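Local structure of alcohol dehydrogenase superfamily protein (Novosphingobium aromaticivorans, 3GAZ) at residues T124-S129 and P303-I308; A314-A317 and R321-V324. The protein is probably an NADP-dependent oxidoreductase of the medium-chain alcohol dehydrogenase superfamily, with its substrate not established. One frame throughout, in Å; residues are numbered along the deposited sequence.

Interaction 1. Residues T124-S129 and P303-I308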
# COMPACT_ATOMS: atom_id res chain seq x y z
N THR A 124 -5.86 27.49 12.55
CA THR A 124 -6.84 27.47 11.46
C THR A 124 -6.64 26.09 10.82
O THR A 124 -5.67 25.40 11.12
CB THR A 124 -6.54 28.55 10.41
OG1 THR A 124 -5.28 28.25 9.77
CG2 THR A 124 -6.48 29.93 11.05
N MSE A 125 -7.54 25.70 9.93
CA MSE A 125 -7.41 24.40 9.28
C MSE A 125 -6.10 24.31 8.48
O MSE A 125 -5.45 23.26 8.45
CB MSE A 125 -8.61 24.13 8.37
CG MSE A 125 -9.90 23.78 9.14
SE MSE A 125 -9.88 22.11 9.88
CE MSE A 125 -11.41 22.15 10.86
N ARG A 126 -5.72 25.41 7.84
CA ARG A 126 -4.48 25.44 7.06
C ARG A 126 -3.28 25.20 7.97
O ARG A 126 -2.43 24.36 7.67
CB ARG A 126 -4.33 26.79 6.34
CG ARG A 126 -4.99 26.86 4.96
CD ARG A 126 -5.17 28.30 4.48
NE ARG A 126 -3.95 29.10 4.63
CZ ARG A 126 -2.85 28.96 3.90
NH1 ARG A 126 -2.79 28.05 2.94
NH2 ARG A 126 -1.80 29.73 4.14
N GLN A 127 -3.22 25.93 9.08
CA GLN A 127 -2.12 25.79 10.03
C GLN A 127 -1.97 24.37 10.57
O GLN A 127 -0.86 23.85 10.67
CB GLN A 127 -2.31 26.74 11.22
CG GLN A 127 -2.03 28.20 10.94
CD GLN A 127 -2.30 29.05 12.17
OE1 GLN A 127 -3.41 29.07 12.69
NE2 GLN A 127 -1.27 29.75 12.65
N ALA A 128 -3.08 23.76 10.95
CA ALA A 128 -3.06 22.41 11.50
C ALA A 128 -2.69 21.36 10.46
O ALA A 128 -2.02 20.38 10.77
CB ALA A 128 -4.41 22.08 12.11
N SER A 129 -3.11 21.57 9.21
CA SER A 129 -2.84 20.62 8.14
C SER A 129 -1.36 20.41 7.79
O SER A 129 -0.99 19.35 7.28
CB SER A 129 -3.59 21.02 6.87
OG SER A 129 -3.00 22.14 6.24
N PRO A 303 1.98 32.07 3.61
CA PRO A 303 0.73 32.83 3.44
C PRO A 303 -0.07 32.52 2.18
O PRO A 303 -1.27 32.75 2.14
CB PRO A 303 1.20 34.29 3.44
CG PRO A 303 2.53 34.25 4.14
CD PRO A 303 3.14 32.98 3.62
N ARG A 304 0.59 32.00 1.15
CA ARG A 304 -0.08 31.68 -0.10
C ARG A 304 -1.16 30.61 0.06
O ARG A 304 -1.01 29.67 0.85
CB ARG A 304 0.95 31.22 -1.14
CG ARG A 304 1.73 32.37 -1.76
CD ARG A 304 2.83 31.85 -2.67
NE ARG A 304 3.93 31.26 -1.92
CZ ARG A 304 5.03 30.76 -2.47
NH1 ARG A 304 5.18 30.78 -3.79
NH2 ARG A 304 5.99 30.25 -1.71
N THR A 305 -2.25 30.75 -0.70
CA THR A 305 -3.34 29.79 -0.65
C THR A 305 -3.52 29.11 -2.01
O THR A 305 -3.18 29.69 -3.05
CB THR A 305 -4.67 30.46 -0.23
OG1 THR A 305 -4.94 31.58 -1.08
CG2 THR A 305 -4.59 30.93 1.22
N PHE A 306 -4.05 27.89 -1.98
CA PHE A 306 -4.27 27.10 -3.19
C PHE A 306 -5.53 26.25 -3.02
O PHE A 306 -5.68 25.54 -2.02
CB PHE A 306 -3.07 26.17 -3.43
CG PHE A 306 -1.76 26.89 -3.52
CD1 PHE A 306 -1.25 27.30 -4.75
CD2 PHE A 306 -1.04 27.19 -2.37
CE1 PHE A 306 -0.05 28.01 -4.84
CE2 PHE A 306 0.16 27.90 -2.44
CZ PHE A 306 0.66 28.30 -3.68
N SER A 307 -6.43 26.32 -3.99
CA SER A 307 -7.66 25.53 -3.93
C SER A 307 -7.33 24.13 -4.44
O SER A 307 -6.24 23.90 -4.94
CB SER A 307 -8.72 26.14 -4.84
OG SER A 307 -8.30 26.06 -6.19
N ILE A 308 -8.28 23.22 -4.32
CA ILE A 308 -8.06 21.85 -4.78
C ILE A 308 -7.77 21.84 -6.28
O ILE A 308 -7.30 20.85 -6.83
CB ILE A 308 -9.28 20.96 -4.48
CG1 ILE A 308 -8.91 19.49 -4.68
CG2 ILE A 308 -10.44 21.35 -5.38
CD1 ILE A 308 -9.98 18.53 -4.18
O HOH W 1 -4.56 27.10 0.93
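A bend at chi3 (48°) late in the Arg126 side chain lays its guanidinium against the backbone of Pro303-Thr305, while Thr305, with OG1 set between the backbone N and the carbonyl carbon (chi1 54°), has CG2 on the side that meets the arginine. The two side chains cross at about a right angle, and Thr305 CG2 sits over the centre of one guanidinium face, 3.8 Å from Arg126 CZ. Arg126 NH1 gives a weak, bent hydrogen bond to Arg304 O (3.2 Å, 125° at the hydrogen). The same NH1 weakly donates to a water 2.8 Å away, and that water also accepts from Phe306 N at 3.1 Å, so one nitrogen serves the backbone on two sides of Thr305. Its neighbour NH2 finds a partner outside the two segments, the carbonyl O of Asp302.

In the fold, the contact joins the short helix 125-129 to the chain leading into strand 306-307, both probably part of the GroES-like catalytic domain of this superfamily, where Met125 and Ala128 rest on strand 70-78; Phe306 pairs through its backbone with Thr334 of strand 332-334. The helix opens with a capping box. Thr124 OG1 accepts from Gln127 N at 3.2 Å, and Gln127 OE1 receives Thr124 N on a lone pair in the carbonyl plane at 2.9 Å. Three residues after Arg126, Ser129 OG donates to Arg126 O at 2.7 Å, tilted from the carbonyl plane.

Interaction 2. Residues A314-A317 and R321-V324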
# COMPACT_ATOMS: atom_id res chain seq x y z
N ALA A 314 0.64 24.65 -6.20
CA ALA A 314 1.04 24.52 -4.80
C ALA A 314 2.39 23.84 -4.69
O ALA A 314 3.26 24.28 -3.93
CB ALA A 314 -0.02 23.74 -4.03
N TYR A 315 2.60 22.76 -5.44
CA TYR A 315 3.87 22.06 -5.38
C TYR A 315 5.00 22.81 -6.07
O TYR A 315 6.17 22.62 -5.73
CB TYR A 315 3.74 20.64 -5.93
CG TYR A 315 3.07 19.72 -4.93
CD1 TYR A 315 3.74 19.31 -3.78
CD2 TYR A 315 1.74 19.35 -5.08
CE1 TYR A 315 3.10 18.56 -2.79
CE2 TYR A 315 1.08 18.60 -4.10
CZ TYR A 315 1.76 18.21 -2.96
OH TYR A 315 1.10 17.50 -1.99
N ASP A 316 4.68 23.66 -7.04
CA ASP A 316 5.72 24.44 -7.69
C ASP A 316 6.31 25.32 -6.60
O ASP A 316 7.50 25.63 -6.60
CB ASP A 316 5.16 25.35 -8.79
CG ASP A 316 4.81 24.60 -10.05
OD1 ASP A 316 5.53 23.63 -10.39
OD2 ASP A 316 3.83 24.99 -10.72
N ALA A 317 5.45 25.71 -5.66
CA ALA A 317 5.87 26.55 -4.54
C ALA A 317 6.66 25.73 -3.53
O ALA A 317 7.68 26.18 -3.01
CB ALA A 317 4.63 27.17 -3.88
N ARG A 321 9.63 25.70 -8.09
CA ARG A 321 9.79 25.39 -9.50
C ARG A 321 9.06 26.42 -10.36
O ARG A 321 8.23 27.18 -9.88
CB ARG A 321 9.21 24.01 -9.80
CG ARG A 321 9.89 22.84 -9.10
CD ARG A 321 11.22 22.50 -9.74
NE ARG A 321 11.85 21.34 -9.12
CZ ARG A 321 11.34 20.11 -9.13
NH1 ARG A 321 10.18 19.86 -9.73
NH2 ARG A 321 12.00 19.12 -8.54
N ASN A 322 9.38 26.43 -11.65
CA ASN A 322 8.75 27.33 -12.60
C ASN A 322 8.67 28.79 -12.15
O ASN A 322 7.61 29.40 -12.18
CB ASN A 322 7.35 26.82 -12.93
CG ASN A 322 7.36 25.42 -13.53
OD1 ASN A 322 6.31 24.82 -13.76
ND2 ASN A 322 8.56 24.90 -13.78
N ASP A 323 9.81 29.33 -11.74
CA ASP A 323 9.91 30.73 -11.30
C ASP A 323 9.22 31.09 -9.98
O ASP A 323 9.58 32.09 -9.36
CB ASP A 323 9.39 31.65 -12.41
CG ASP A 323 10.00 31.36 -13.77
OD1 ASP A 323 11.24 31.21 -13.84
OD2 ASP A 323 9.24 31.28 -14.76
N VAL A 324 8.25 30.30 -9.55
CA VAL A 324 7.55 30.60 -8.30
C VAL A 324 8.50 30.52 -7.11
O VAL A 324 9.30 29.59 -6.99
CB VAL A 324 6.36 29.65 -8.06
CG1 VAL A 324 5.43 29.66 -9.26
CG2 VAL A 324 6.85 28.25 -7.79
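This is a local, surface contact in which the chain leaving helix 311-319 folds back on its last turns, mostly through backbone and aliphatic atoms. Its one hydrogen bond across the segments runs from Arg321 N to Asp316 O, short at 2.6 Å and fairly straight (158°), and the donor lies in the carbonyl plane on a lone pair. Val324 CG2 also approaches Asp316 CB, but the position of this methyl is doubtful.

Arg321 meets the aspartate through CB, which lies 3.7 Å from Asp316 OD1. The Arg321 chain then bends at chi2 (-76°) and carries the guanidinium off, which leaves Arg321 NH1 6.0 Å from Asp316 OD1; the opposite charges can attract at most at a distance. Asn322 brings OD1 to 3.7 Å from Asp316 OD1, with amide and carboxylate planes 45° apart, an approach of two oxygens without a bond. Behind this surface, Tyr315 OH is hydrogen-bonded to Asp48 OD2 and His105 NE2. The arrangement is that of a helix C terminus followed closely by a type I' beta turn, here Arg321 to Val324.

In the fold
From the N terminus the chain builds most of the N-terminal strands, passes helix 125-129, then runs through the parallel six-stranded Rossmann-type sheet before returning at 303-308. Interaction 1 thus closes a loop of 173 residues, bringing the returning chain back beside the part it left. Interaction 2 follows in series, neither nested nor crossed, and spans just three residues between its segments. The two centres are 16 Å apart, yet their segments meet directly: Phe306 packs on Ala314 and Ala317, and the Arg304 side chain on Ala317. Strand 306-307 and helix 311-319, consecutive in the chain, thus lie between helix 125-129 and the turn at 321-324, before strand 332-334.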